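Local coordinates for protein GMP reductase (Trypanosoma brucei brucei, PDB 6JIG) that probably catalyses the NADPH-dependent deamination of GMP to IMP, helping to balance adenine and guanine nucleotides, and binds GMP or GTP through its CBS domains, at residues Tyr15-Ile20 with Asp359-Ala363; Thr36-Ser40 with Ala368-Met372; Ile72-Arg77 with Leu230-Gly236; Pro314-Ala318 with Ile398-Ala402. The protein carries 1 engineered substitution. All blocks are in the same frame, centred on the assembly; numbering follows the deposited sequence.

Contact 1. Residues Tyr15-Ile20 with Asp359-Ala363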
loop_
_atom_site.group_PDB
_atom_site.type_symbol
_atom_site.label_atom_id
_atom_site.label_comp_id
_atom_site.label_asym_id
_atom_site.label_seq_id
_atom_site.Cartn_x
_atom_site.Cartn_y
_atom_site.Cartn_z
ATOM N N TYR A 15 -29.557 -8.162 1.340
ATOM C CA TYR A 15 -29.177 -9.569 1.181
ATOM C C TYR A 15 -28.089 -9.961 2.169
ATOM O O TYR A 15 -28.160 -11.031 2.784
ATOM C CB TYR A 15 -28.705 -9.850 -0.242
ATOM C CG TYR A 15 -29.778 -9.581 -1.273
ATOM C CD1 TYR A 15 -31.013 -10.208 -1.183
ATOM C CD2 TYR A 15 -29.565 -8.687 -2.313
ATOM C CE1 TYR A 15 -32.008 -9.966 -2.125
ATOM C CE2 TYR A 15 -30.569 -8.437 -3.272
ATOM C CZ TYR A 15 -31.778 -9.084 -3.157
ATOM O OH TYR A 15 -32.779 -8.871 -4.074
ATOM N N ASP A 16 -27.075 -9.104 2.337
ATOM C CA ASP A 16 -25.984 -9.413 3.260
ATOM C C ASP A 16 -26.413 -9.444 4.724
ATOM O O ASP A 16 -25.586 -9.799 5.580
ATOM C CB ASP A 16 -24.842 -8.411 3.100
ATOM C CG ASP A 16 -23.930 -8.752 1.951
ATOM O OD1 ASP A 16 -24.073 -9.856 1.378
ATOM O OD2 ASP A 16 -23.073 -7.913 1.611
ATOM N N ASP A 17 -27.655 -9.082 5.046
ATOM C CA ASP A 17 -28.119 -9.161 6.426
ATOM C C ASP A 17 -28.662 -10.535 6.813
ATOM O O ASP A 17 -28.908 -10.768 7.998
ATOM C CB ASP A 17 -29.220 -8.126 6.699
ATOM C CG ASP A 17 -28.681 -6.691 6.797
ATOM O OD1 ASP A 17 -27.735 -6.454 7.582
ATOM O OD2 ASP A 17 -29.205 -5.799 6.087
ATOM N N VAL A 18 -28.903 -11.441 5.863
ATOM C CA VAL A 18 -29.599 -12.679 6.195
ATOM C C VAL A 18 -28.920 -13.883 5.549
ATOM O O VAL A 18 -28.137 -13.765 4.603
ATOM C CB VAL A 18 -31.099 -12.631 5.788
ATOM C CG1 VAL A 18 -31.818 -11.496 6.528
ATOM C CG2 VAL A 18 -31.252 -12.445 4.280
ATOM N N LEU A 19 -29.212 -15.052 6.110
ATOM C CA LEU A 19 -28.931 -16.334 5.469
ATOM C C LEU A 19 -30.218 -17.124 5.376
ATOM O O LEU A 19 -31.133 -16.917 6.172
ATOM C CB LEU A 19 -27.909 -17.151 6.264
ATOM C CG LEU A 19 -26.548 -16.504 6.436
ATOM C CD1 LEU A 19 -25.791 -17.305 7.492
ATOM C CD2 LEU A 19 -25.798 -16.502 5.110
ATOM N N ILE A 20 -30.282 -18.031 4.397
ATOM C CA ILE A 20 -31.381 -18.987 4.288
ATOM C C ILE A 20 -31.161 -20.110 5.298
ATOM O O ILE A 20 -30.102 -20.737 5.321
ATOM C CB ILE A 20 -31.477 -19.543 2.865
ATOM C CG1 ILE A 20 -31.836 -18.415 1.891
ATOM C CG2 ILE A 20 -32.493 -20.705 2.796
ATOM C CD1 ILE A 20 -31.562 -18.801 0.418
ATOM N N ASP A 359 -27.149 -14.558 -3.378
ATOM C CA ASP A 359 -28.114 -13.461 -3.306
ATOM C C ASP A 359 -29.360 -13.752 -4.136
ATOM O O ASP A 359 -30.478 -13.358 -3.765
ATOM C CB ASP A 359 -27.472 -12.164 -3.794
ATOM C CG ASP A 359 -26.298 -11.732 -2.950
ATOM O OD1 ASP A 359 -26.208 -12.176 -1.787
ATOM O OD2 ASP A 359 -25.469 -10.940 -3.459
ATOM N N ILE A 360 -29.188 -14.427 -5.264
ATOM C CA ILE A 360 -30.337 -14.818 -6.077
ATOM C C ILE A 360 -31.250 -15.759 -5.299
ATOM O O ILE A 360 -32.480 -15.600 -5.304
ATOM C CB ILE A 360 -29.855 -15.443 -7.399
ATOM C CG1 ILE A 360 -29.089 -14.398 -8.217
ATOM C CG2 ILE A 360 -31.052 -16.010 -8.187
ATOM C CD1 ILE A 360 -28.498 -14.942 -9.529
ATOM N N SER A 361 -30.669 -16.758 -4.614
ATOM C CA SER A 361 -31.487 -17.624 -3.766
ATOM C C SER A 361 -32.255 -16.815 -2.729
ATOM O O SER A 361 -33.429 -17.094 -2.457
ATOM C CB SER A 361 -30.629 -18.681 -3.062
ATOM O OG SER A 361 -29.816 -19.427 -3.964
ATOM N N LYS A 362 -31.604 -15.826 -2.113
ATOM C CA LYS A 362 -32.302 -15.029 -1.112
ATOM C C LYS A 362 -33.434 -14.225 -1.737
ATOM O O LYS A 362 -34.517 -14.109 -1.153
ATOM C CB LYS A 362 -31.316 -14.091 -0.400
ATOM C CG LYS A 362 -30.200 -14.838 0.336
ATOM C CD LYS A 362 -29.157 -13.855 0.951
ATOM C CE LYS A 362 -27.894 -14.600 1.372
ATOM N NZ LYS A 362 -26.915 -13.660 2.044
ATOM N N ALA A 363 -33.190 -13.633 -2.906
ATOM C CA ALA A 363 -34.226 -12.830 -3.550
ATOM C C ALA A 363 -35.459 -13.676 -3.869
ATOM O O ALA A 363 -36.593 -13.273 -3.588
ATOM C CB ALA A 363 -33.663 -12.182 -4.815
#
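Lys362, on a helix that follows the seventh strand of the TIM barrel, runs past Tyr15, the two side chains sliding in opposite directions, into the turn of 15-17, a short 3-10 segment leading into strand 18-20. Its CB lies against the tyrosine ring, 4.0 Å from CD1 of Tyr15, and its CG comes within 4.2 Å of Ile20 CD1. From there the chain runs extended; CD passes Val18 CG2 and closes to 3.5 Å from Tyr15 O. CE then approaches the Val18 carbonyl, and NZ ends between two backbone oxygens, bonding to Val18 O at 2.8 Å and to Tyr15 O at 3.0 Å. The Val18 bond is nearly linear with its carbonyl (166°), whereas NZ stands above the plane of the Tyr15 carbonyl, across from Val18 N, which also donates to that oxygen. The buried ammonium thus pins the 3-10 turn to the helix.

Further along, Ile20 CD1 packs on Ser361 CB. Asp359 turns its OD2 back to Arg355 N, while its backbone O sits over one face of the Tyr15 ring. Strand 18-20 pairs antiparallel with strand 472-475, and Gly325 of a neighbouring subunit packs on Lys362. At the far end of the ring, Tyr15 OH rests 3.5 Å from Ala363 CB.

Contact 2. Residues Thr36-Ser40 with Ala368-Met372; sequences TTRLS and ADTVM
With chi1 of Thr37 at -166°, its hydroxyl is trans to the backbone N and faces the end of the loop entering strand 370-373; Thr370 instead sets OG1 between its own N and carbonyl carbon and sends CG2 toward Thr37. The Thr37 hydroxyl donates to Asp369 O at 2.7 Å, meeting the carbonyl at 120° and tilted 32° from its plane. Thr37 OG1 in turn accepts from a water at 2.7 Å, which also donates to Asp369 OD1 (3.0 Å), so the hydroxyl donates one hydrogen bond and accepts another. The methyls of Thr37 and Thr370 touch, CG2 to CG2 at 3.7 Å, where the two side chains cross at about a right angle. Beside them Asp369 CB lies 3.3 Å from Arg38 O.

A second water bridges the Thr370 side: it donates to Arg38 O and Leu39 O, both at 2.8 Å, and accepts from Thr370 OG1 at 3.0 Å. Those carbonyls flank the corner at Leu39, where Leu39 and Ser40 together face Val43 in a classic beta bulge of the hairpin 37-40/43-45. The hairpin thereby lies against the start of the eighth strand of the TIM barrel, whose later residue Met372 lines the GMP pocket. OD2 of Asp369 also takes Cys348 N, and OD1 takes Gln467 NE2 besides the water.

Across the contact, then, one direct hydroxyl-to-carbonyl bond and two bridging waters join hairpin and barrel strand, giving partners to both threonine hydroxyls and to the carbonyls of Arg38, Leu39 and Asp369 although the two backbones form no sheet pairing.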
loop_
_atom_site.group_PDB
_atom_site.type_symbol
_atom_site.label_atom_id
_atom_site.label_comp_id
_atom_site.label_asym_id
_atom_site.label_seq_id
_atom_site.Cartn_x
_atom_site.Cartn_y
_atom_site.Cartn_z
ATOM N N THR A 36 -38.440 -23.048 -13.373
ATOM C CA THR A 36 -39.334 -22.277 -14.231
ATOM C C THR A 36 -40.156 -21.274 -13.416
ATOM O O THR A 36 -40.533 -21.528 -12.270
ATOM C CB THR A 36 -40.256 -23.205 -15.035
ATOM O OG1 THR A 36 -41.162 -23.857 -14.145
ATOM C CG2 THR A 36 -39.447 -24.251 -15.762
ATOM N N THR A 37 -40.416 -20.112 -14.008
ATOM C CA THR A 37 -40.981 -19.001 -13.253
ATOM C C THR A 37 -41.755 -18.109 -14.214
ATOM O O THR A 37 -41.835 -18.384 -15.414
ATOM C CB THR A 37 -39.877 -18.220 -12.519
ATOM O OG1 THR A 37 -40.475 -17.350 -11.551
ATOM C CG2 THR A 37 -39.073 -17.373 -13.502
ATOM N N ARG A 38 -42.327 -17.033 -13.678
ATOM C CA ARG A 38 -43.046 -16.043 -14.467
ATOM C C ARG A 38 -42.299 -14.719 -14.437
ATOM O O ARG A 38 -41.918 -14.229 -13.363
ATOM C CB ARG A 38 -44.470 -15.851 -13.951
ATOM C CG ARG A 38 -45.268 -17.149 -13.881
ATOM C CD ARG A 38 -46.763 -16.894 -13.838
ATOM N NE ARG A 38 -47.289 -16.695 -15.183
ATOM C CZ ARG A 38 -47.855 -17.645 -15.925
ATOM N NH1 ARG A 38 -47.989 -18.885 -15.459
ATOM N NH2 ARG A 38 -48.288 -17.349 -17.144
ATOM N N LEU A 39 -42.070 -14.166 -15.621
ATOM C CA LEU A 39 -41.588 -12.801 -15.730
ATOM C C LEU A 39 -42.708 -11.809 -15.459
ATOM O O LEU A 39 -42.509 -10.797 -14.771
ATOM C CB LEU A 39 -41.010 -12.588 -17.124
ATOM C CG LEU A 39 -40.616 -11.155 -17.436
ATOM C CD1 LEU A 39 -39.372 -10.777 -16.627
ATOM C CD2 LEU A 39 -40.373 -10.992 -18.928
ATOM N N SER A 40 -43.890 -12.092 -16.000
ATOM C CA SER A 40 -45.072 -11.262 -15.852
ATOM C C SER A 40 -46.280 -12.189 -15.952
ATOM O O SER A 40 -46.133 -13.404 -16.118
ATOM C CB SER A 40 -45.125 -10.158 -16.918
ATOM O OG SER A 40 -44.839 -10.676 -18.206
ATOM N N ALA A 368 -39.410 -12.980 -4.751
ATOM C CA ALA A 368 -39.274 -12.550 -6.146
ATOM C C ALA A 368 -39.477 -13.718 -7.101
ATOM O O ALA A 368 -39.081 -14.845 -6.815
ATOM C CB ALA A 368 -37.899 -11.941 -6.412
ATOM N N ASP A 369 -40.074 -13.430 -8.270
ATOM C CA ASP A 369 -40.175 -14.451 -9.313
ATOM C C ASP A 369 -38.968 -14.486 -10.232
ATOM O O ASP A 369 -38.620 -15.563 -10.741
ATOM C CB ASP A 369 -41.456 -14.239 -10.138
ATOM C CG ASP A 369 -42.680 -14.261 -9.263
ATOM O OD1 ASP A 369 -43.048 -15.358 -8.817
ATOM O OD2 ASP A 369 -43.191 -13.175 -8.917
ATOM N N THR A 370 -38.332 -13.343 -10.460
ATOM C CA THR A 370 -37.108 -13.264 -11.242
ATOM C C THR A 370 -36.158 -12.283 -10.566
ATOM O O THR A 370 -36.548 -11.509 -9.686
ATOM C CB THR A 370 -37.349 -12.775 -12.680
ATOM O OG1 THR A 370 -38.007 -11.503 -12.639
ATOM C CG2 THR A 370 -38.187 -13.781 -13.497
ATOM N N VAL A 371 -34.908 -12.302 -11.019
ATOM C CA VAL A 371 -33.919 -11.291 -10.641
ATOM C C VAL A 371 -33.430 -10.603 -11.907
ATOM O O VAL A 371 -33.374 -11.210 -12.984
ATOM C CB VAL A 371 -32.725 -11.898 -9.870
ATOM C CG1 VAL A 371 -33.184 -12.504 -8.532
ATOM C CG2 VAL A 371 -32.021 -12.953 -10.711
ATOM N N MET A 372 -33.082 -9.325 -11.779
ATOM C CA MET A 372 -32.474 -8.572 -12.866
ATOM C C MET A 372 -31.035 -8.262 -12.488
ATOM O O MET A 372 -30.781 -7.758 -11.389
ATOM C CB MET A 372 -33.238 -7.280 -13.154
ATOM C CG MET A 372 -32.552 -6.435 -14.216
ATOM S SD MET A 372 -33.507 -5.009 -14.740
ATOM C CE MET A 372 -34.460 -5.728 -16.092
HETATM O O HOH W 1 -42.817 -17.932 -10.417
HETATM O O HOH W 2 -40.960 -11.696 -12.668
#

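Contact 3. Residues Ile72-Arg77 with Leu230-Gly236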
loop_
_atom_site.group_PDB
_atom_site.type_symbol
_atom_site.label_atom_id
_atom_site.label_comp_id
_atom_site.label_asym_id
_atom_site.label_seq_id
_atom_site.Cartn_x
_atom_site.Cartn_y
_atom_site.Cartn_z
ATOM N N ILE A 72 -34.195 -13.990 -20.182
ATOM C CA ILE A 72 -34.599 -12.927 -21.104
ATOM C C ILE A 72 -33.714 -11.713 -20.862
ATOM O O ILE A 72 -33.162 -11.534 -19.768
ATOM C CB ILE A 72 -36.105 -12.584 -20.944
ATOM C CG1 ILE A 72 -36.651 -11.882 -22.197
ATOM C CG2 ILE A 72 -36.367 -11.709 -19.692
ATOM C CD1 ILE A 72 -38.150 -11.674 -22.173
ATOM N N GLY A 73 -33.559 -10.883 -21.894
ATOM C CA GLY A 73 -32.933 -9.580 -21.755
ATOM C C GLY A 73 -33.954 -8.491 -22.029
ATOM O O GLY A 73 -34.893 -8.690 -22.805
ATOM N N ILE A 74 -33.778 -7.340 -21.373
ATOM C CA ILE A 74 -34.593 -6.149 -21.612
ATOM C C ILE A 74 -33.721 -5.131 -22.343
ATOM O O ILE A 74 -32.758 -4.596 -21.774
ATOM C CB ILE A 74 -35.154 -5.550 -20.316
ATOM C CG1 ILE A 74 -35.904 -6.587 -19.483
ATOM C CG2 ILE A 74 -36.063 -4.357 -20.635
ATOM C CD1 ILE A 74 -37.052 -7.303 -20.228
ATOM N N LEU A 75 -34.065 -4.852 -23.597
ATOM C CA LEU A 75 -33.316 -3.890 -24.404
ATOM C C LEU A 75 -33.453 -2.476 -23.850
ATOM O O LEU A 75 -34.566 -1.989 -23.621
ATOM C CB LEU A 75 -33.817 -3.921 -25.849
ATOM C CG LEU A 75 -33.606 -5.245 -26.583
ATOM C CD1 LEU A 75 -34.308 -5.217 -27.956
ATOM C CD2 LEU A 75 -32.129 -5.571 -26.743
ATOM N N HIS A 76 -32.319 -1.798 -23.669
ATOM C CA HIS A 76 -32.335 -0.475 -23.070
ATOM C C HIS A 76 -32.846 0.559 -24.077
ATOM O O HIS A 76 -32.862 0.323 -25.294
ATOM C CB HIS A 76 -30.938 -0.104 -22.567
ATOM C CG HIS A 76 -29.981 0.248 -23.660
ATOM N ND1 HIS A 76 -29.865 1.529 -24.158
ATOM C CD2 HIS A 76 -29.092 -0.506 -24.345
ATOM C CE1 HIS A 76 -28.954 1.544 -25.116
ATOM N NE2 HIS A 76 -28.471 0.321 -25.251
ATOM N N ARG A 77 -33.282 1.708 -23.552
ATOM C CA ARG A 77 -33.922 2.757 -24.339
ATOM C C ARG A 77 -33.041 3.987 -24.528
ATOM O O ARG A 77 -33.523 5.021 -25.004
ATOM C CB ARG A 77 -35.245 3.163 -23.689
ATOM C CG ARG A 77 -35.080 3.961 -22.377
ATOM C CD ARG A 77 -36.424 4.280 -21.751
ATOM N NE ARG A 77 -36.317 4.613 -20.325
ATOM C CZ ARG A 77 -36.413 5.847 -19.845
ATOM N NH1 ARG A 77 -36.612 6.866 -20.672
ATOM N NH2 ARG A 77 -36.316 6.066 -18.538
ATOM N N LEU A 230 -37.467 -14.879 -27.208
ATOM C CA LEU A 230 -38.184 -13.864 -26.446
ATOM C C LEU A 230 -37.267 -12.694 -26.113
ATOM O O LEU A 230 -36.071 -12.873 -25.872
ATOM C CB LEU A 230 -38.712 -14.441 -25.131
ATOM C CG LEU A 230 -39.971 -15.287 -24.986
ATOM C CD1 LEU A 230 -40.262 -15.402 -23.473
ATOM C CD2 LEU A 230 -41.145 -14.688 -25.715
ATOM N N VAL A 231 -37.838 -11.496 -26.079
ATOM C CA VAL A 231 -37.066 -10.301 -25.728
ATOM C C VAL A 231 -38.024 -9.186 -25.318
ATOM O O VAL A 231 -39.098 -9.015 -25.906
ATOM C CB VAL A 231 -36.137 -9.881 -26.895
ATOM C CG1 VAL A 231 -36.952 -9.542 -28.171
ATOM C CG2 VAL A 231 -35.246 -8.715 -26.484
ATOM N N GLY A 232 -37.628 -8.423 -24.294
ATOM C CA GLY A 232 -38.367 -7.259 -23.860
ATOM C C GLY A 232 -37.632 -5.971 -24.206
ATOM O O GLY A 232 -36.492 -5.973 -24.669
ATOM N N ALA A 233 -38.316 -4.857 -23.967
ATOM C CA ALA A 233 -37.763 -3.546 -24.265
ATOM C C ALA A 233 -38.288 -2.529 -23.265
ATOM O O ALA A 233 -39.463 -2.580 -22.880
ATOM C CB ALA A 233 -38.112 -3.120 -25.699
ATOM N N ALA A 234 -37.405 -1.613 -22.840
ATOM C CA ALA A 234 -37.739 -0.565 -21.891
ATOM C C ALA A 234 -38.249 0.675 -22.616
ATOM O O ALA A 234 -37.817 0.983 -23.730
ATOM C CB ALA A 234 -36.522 -0.181 -21.046
ATOM N N VAL A 235 -39.186 1.368 -21.968
ATOM C CA VAL A 235 -39.678 2.685 -22.364
ATOM C C VAL A 235 -39.754 3.568 -21.127
ATOM O O VAL A 235 -39.821 3.089 -19.994
ATOM C CB VAL A 235 -41.069 2.628 -23.025
ATOM C CG1 VAL A 235 -41.043 1.726 -24.246
ATOM C CG2 VAL A 235 -42.126 2.181 -22.006
ATOM N N GLY A 236 -39.772 4.874 -21.363
ATOM C CA GLY A 236 -39.968 5.864 -20.323
ATOM C C GLY A 236 -41.424 6.249 -20.173
ATOM O O GLY A 236 -42.333 5.476 -20.492
HETATM O O HOH W 3 -34.004 -11.794 -24.521
#
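Strands 72-75 and 232-235 are the second and third of the eight parallel strands of the TIM barrel, neighbours in the sheet although the CBS domains lie between them in the sequence. Their backbones follow parallel register, Ile74 beside Gly232 and Leu75 beside Ala233. Gly232 N bonds to Gly73 O at 3.1 Å, Leu75 N to Gly232 O at 2.9 Å and Ala234 N to Leu75 O at 3.0 Å. Before the direct pairing begins, a water links Gly73 N to Leu230 O.

On the face carrying Ile74, its CD1 lies over the bare CA of Gly232 at 3.9 Å and its CG2 reaches Ala234 CB at 4.2 Å. Beside it Ile72 CD1 packs on Leu230 CB. On the other face Leu75 CG lies 3.8 Å from Val231 CG2, the branches meeting aslant, with helix 81-93 packed over them through Leu88 and Val91.

Beyond the strand ends Arg77 runs alongside the end of the third strand with its chain extended from CG to NE. CB sits 3.4 Å from Ala234 O, CD passes Gly236 N, and the guanidinium lays one face over Gly236 CA, 3.5 Å from NH1.

Contact 4. Residues Pro314-Ala318 with Ile398-Ala402. Engineered in segment 314-318: Ala318 (natural residue Cys). With K (potassium ion), chain D; 5GP (guanosine-5'-monophosphate), chain B.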
loop_
_atom_site.group_PDB
_atom_site.type_symbol
_atom_site.label_atom_id
_atom_site.label_comp_id
_atom_site.label_asym_id
_atom_site.label_seq_id
_atom_site.Cartn_x
_atom_site.Cartn_y
_atom_site.Cartn_z
ATOM N N PRO A 314 -30.353 0.116 -4.872
ATOM C CA PRO A 314 -29.345 -0.901 -4.517
ATOM C C PRO A 314 -28.360 -1.240 -5.633
ATOM O O PRO A 314 -27.430 -2.025 -5.394
ATOM C CB PRO A 314 -30.207 -2.121 -4.169
ATOM C CG PRO A 314 -31.335 -2.041 -5.160
ATOM C CD PRO A 314 -31.595 -0.528 -5.355
ATOM N N GLY A 315 -28.533 -0.682 -6.835
ATOM C CA GLY A 315 -27.709 -1.094 -7.961
ATOM C C GLY A 315 -26.234 -0.800 -7.748
ATOM O O GLY A 315 -25.853 0.172 -7.090
ATOM N N SER A 316 -25.393 -1.666 -8.326
ATOM C CA SER A 316 -23.940 -1.539 -8.201
ATOM C C SER A 316 -23.449 -0.137 -8.556
ATOM O O SER A 316 -22.581 0.417 -7.870
ATOM C CB SER A 316 -23.251 -2.570 -9.097
ATOM O OG SER A 316 -23.524 -2.315 -10.465
ATOM N N ILE A 317 -23.980 0.444 -9.632
ATOM C CA ILE A 317 -23.537 1.754 -10.101
ATOM C C ILE A 317 -24.500 2.871 -9.681
ATOM O O ILE A 317 -24.353 4.011 -10.124
ATOM C CB ILE A 317 -23.295 1.746 -11.626
ATOM C CG1 ILE A 317 -24.540 1.321 -12.411
ATOM C CG2 ILE A 317 -22.223 0.727 -11.986
ATOM C CD1 ILE A 317 -25.752 2.141 -12.178
ATOM N N ALA A 318 -25.476 2.566 -8.827
ATOM C CA ALA A 318 -26.522 3.502 -8.433
ATOM C C ALA A 318 -26.113 4.300 -7.199
ATOM O O ALA A 318 -25.567 3.742 -6.244
ATOM C CB ALA A 318 -27.814 2.747 -8.126
ATOM N N ILE A 398 -18.860 -0.336 -17.103
ATOM C CA ILE A 398 -20.225 -0.396 -16.593
ATOM C C ILE A 398 -20.567 0.989 -16.058
ATOM O O ILE A 398 -19.730 1.642 -15.421
ATOM C CB ILE A 398 -20.399 -1.486 -15.508
ATOM C CG1 ILE A 398 -21.883 -1.702 -15.192
ATOM C CG2 ILE A 398 -19.585 -1.158 -14.238
ATOM C CD1 ILE A 398 -22.121 -2.718 -14.093
ATOM N N ARG A 399 -21.776 1.464 -16.354
ATOM C CA ARG A 399 -22.116 2.830 -15.986
ATOM C C ARG A 399 -23.602 2.948 -15.682
ATOM O O ARG A 399 -24.442 2.272 -16.289
ATOM C CB ARG A 399 -21.713 3.821 -17.088
ATOM C CG ARG A 399 -22.534 3.722 -18.359
ATOM C CD ARG A 399 -21.862 4.484 -19.474
ATOM N NE ARG A 399 -22.638 4.442 -20.708
ATOM C CZ ARG A 399 -22.180 4.871 -21.879
ATOM N NH1 ARG A 399 -20.952 5.370 -21.959
ATOM N NH2 ARG A 399 -22.944 4.801 -22.965
ATOM N N GLY A 400 -23.913 3.826 -14.730
ATOM C CA GLY A 400 -25.296 4.053 -14.366
ATOM C C GLY A 400 -26.051 4.795 -15.451
ATOM O O GLY A 400 -25.503 5.641 -16.157
ATOM N N MET A 401 -27.337 4.454 -15.583
ATOM C CA MET A 401 -28.212 5.100 -16.555
ATOM C C MET A 401 -28.674 6.483 -16.106
ATOM O O MET A 401 -29.256 7.217 -16.914
ATOM C CB MET A 401 -29.420 4.201 -16.843
ATOM C CG MET A 401 -29.035 2.850 -17.469
ATOM S SD MET A 401 -28.404 3.012 -19.170
ATOM C CE MET A 401 -29.943 2.901 -20.100
ATOM N N ALA A 402 -28.429 6.858 -14.848
ATOM C CA ALA A 402 -28.632 8.223 -14.380
ATOM C C ALA A 402 -27.314 8.977 -14.226
ATOM O O ALA A 402 -27.300 10.068 -13.648
ATOM C CB ALA A 402 -29.406 8.227 -13.058
HETATM K K K D . -25.991 1.509 -4.779
HETATM P P 5GP B . -26.660 -4.292 -10.436
HETATM O O1P 5GP B . -26.343 -4.130 -8.959
HETATM O O2P 5GP B . -25.585 -3.739 -11.350
HETATM O O3P 5GP B . -27.152 -5.665 -10.819
HETATM O "O5'" 5GP B . -27.958 -3.374 -10.587
HETATM C "C5'" 5GP B . -28.482 -2.981 -11.847
HETATM C "C4'" 5GP B . -29.718 -2.123 -11.668
HETATM O "O4'" 5GP B . -29.335 -0.816 -11.182
HETATM C "C3'" 5GP B . -30.508 -1.806 -12.932
HETATM O "O3'" 5GP B . -31.333 -2.881 -13.365
HETATM C "C2'" 5GP B . -31.277 -0.531 -12.542
HETATM O "O2'" 5GP B . -32.468 -0.822 -11.824
HETATM C "C1'" 5GP B . -30.317 0.133 -11.551
HETATM N N9 5GP B . -29.631 1.297 -12.124
HETATM C C8 5GP B . -28.911 1.347 -13.255
HETATM N N7 5GP B . -28.434 2.612 -13.390
HETATM C C5 5GP B . -28.852 3.325 -12.316
HETATM C C6 5GP B . -28.677 4.638 -11.900
HETATM O O6 5GP B . -27.987 5.414 -12.592
HETATM N N1 5GP B . -29.251 5.050 -10.758
HETATM C C2 5GP B . -29.989 4.221 -10.006
HETATM N N2 5GP B . -30.551 4.664 -8.859
HETATM N N3 5GP B . -30.169 2.930 -10.374
HETATM C C4 5GP B . -29.607 2.484 -11.522
#
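Ile317 and Ile398 meet aslant, CG2 of each 3.9 Å from the other, while Ile398 CD1 reaches forward to Ser316 OG. The CG1 branch of Ile317 is set between its own N and carbonyl carbon (chi1 57°) and thereby swings away from Ile398 toward Gly400, its two branches dividing between Ile398 and Gly400. The closeness of its CD1 to Gly400 is doubtful in the model.

Ser316 OG, beside Ile398 CD1, also reaches the phosphate of the nucleotide. Ser316 N donates to O1P of the bound GMP at 2.7 Å and its OG to O2P, also at 2.7 Å, so that one residue grips two phosphate oxygens. The chain here makes a type I turn from Gly315 to Ala318, in the loop after barrel strand 307-310 that carries the predicted catalytic position, as in the IMPDH/GMPR family; that position is an engineered Ala318, natural Cys, and its CB lies 3.2 Å from C2 of the purine. Gly315 O and Ala318 O, each 2.7 Å away, bind the potassium ion, whose other ligands include Gly313 O and carbonyls of Glu482, Ser483 and Gly484 of a neighbouring subunit.

At the base, Met401 N bonds to N7 at 3.1 Å, nearly straight (165°), and Ala402 N to O6 at 2.7 Å. Arg399 turns away from the pocket to a salt bridge with Asp55.

From the N terminus, contact 1 opens at 15-20 and closes when that segment meets 359-363; contact 2, opened at 36-40, closes just after it at 368-372, so these two cross. Contact 3 opens and closes within both loops, joining the second and third barrel strands around the CBS insertion. Contact 4 opens at 314-318, before contacts 1 and 2 close, and ends at 398-402, crossing both but following contact 3 in series. Helix 357-365 leads straight into strand 370-373, with Ala363 packing on Val371. Met372 touches Ile74 inside the barrel, and His76 meets Met401, linking barrel strands to the nucleotide loops.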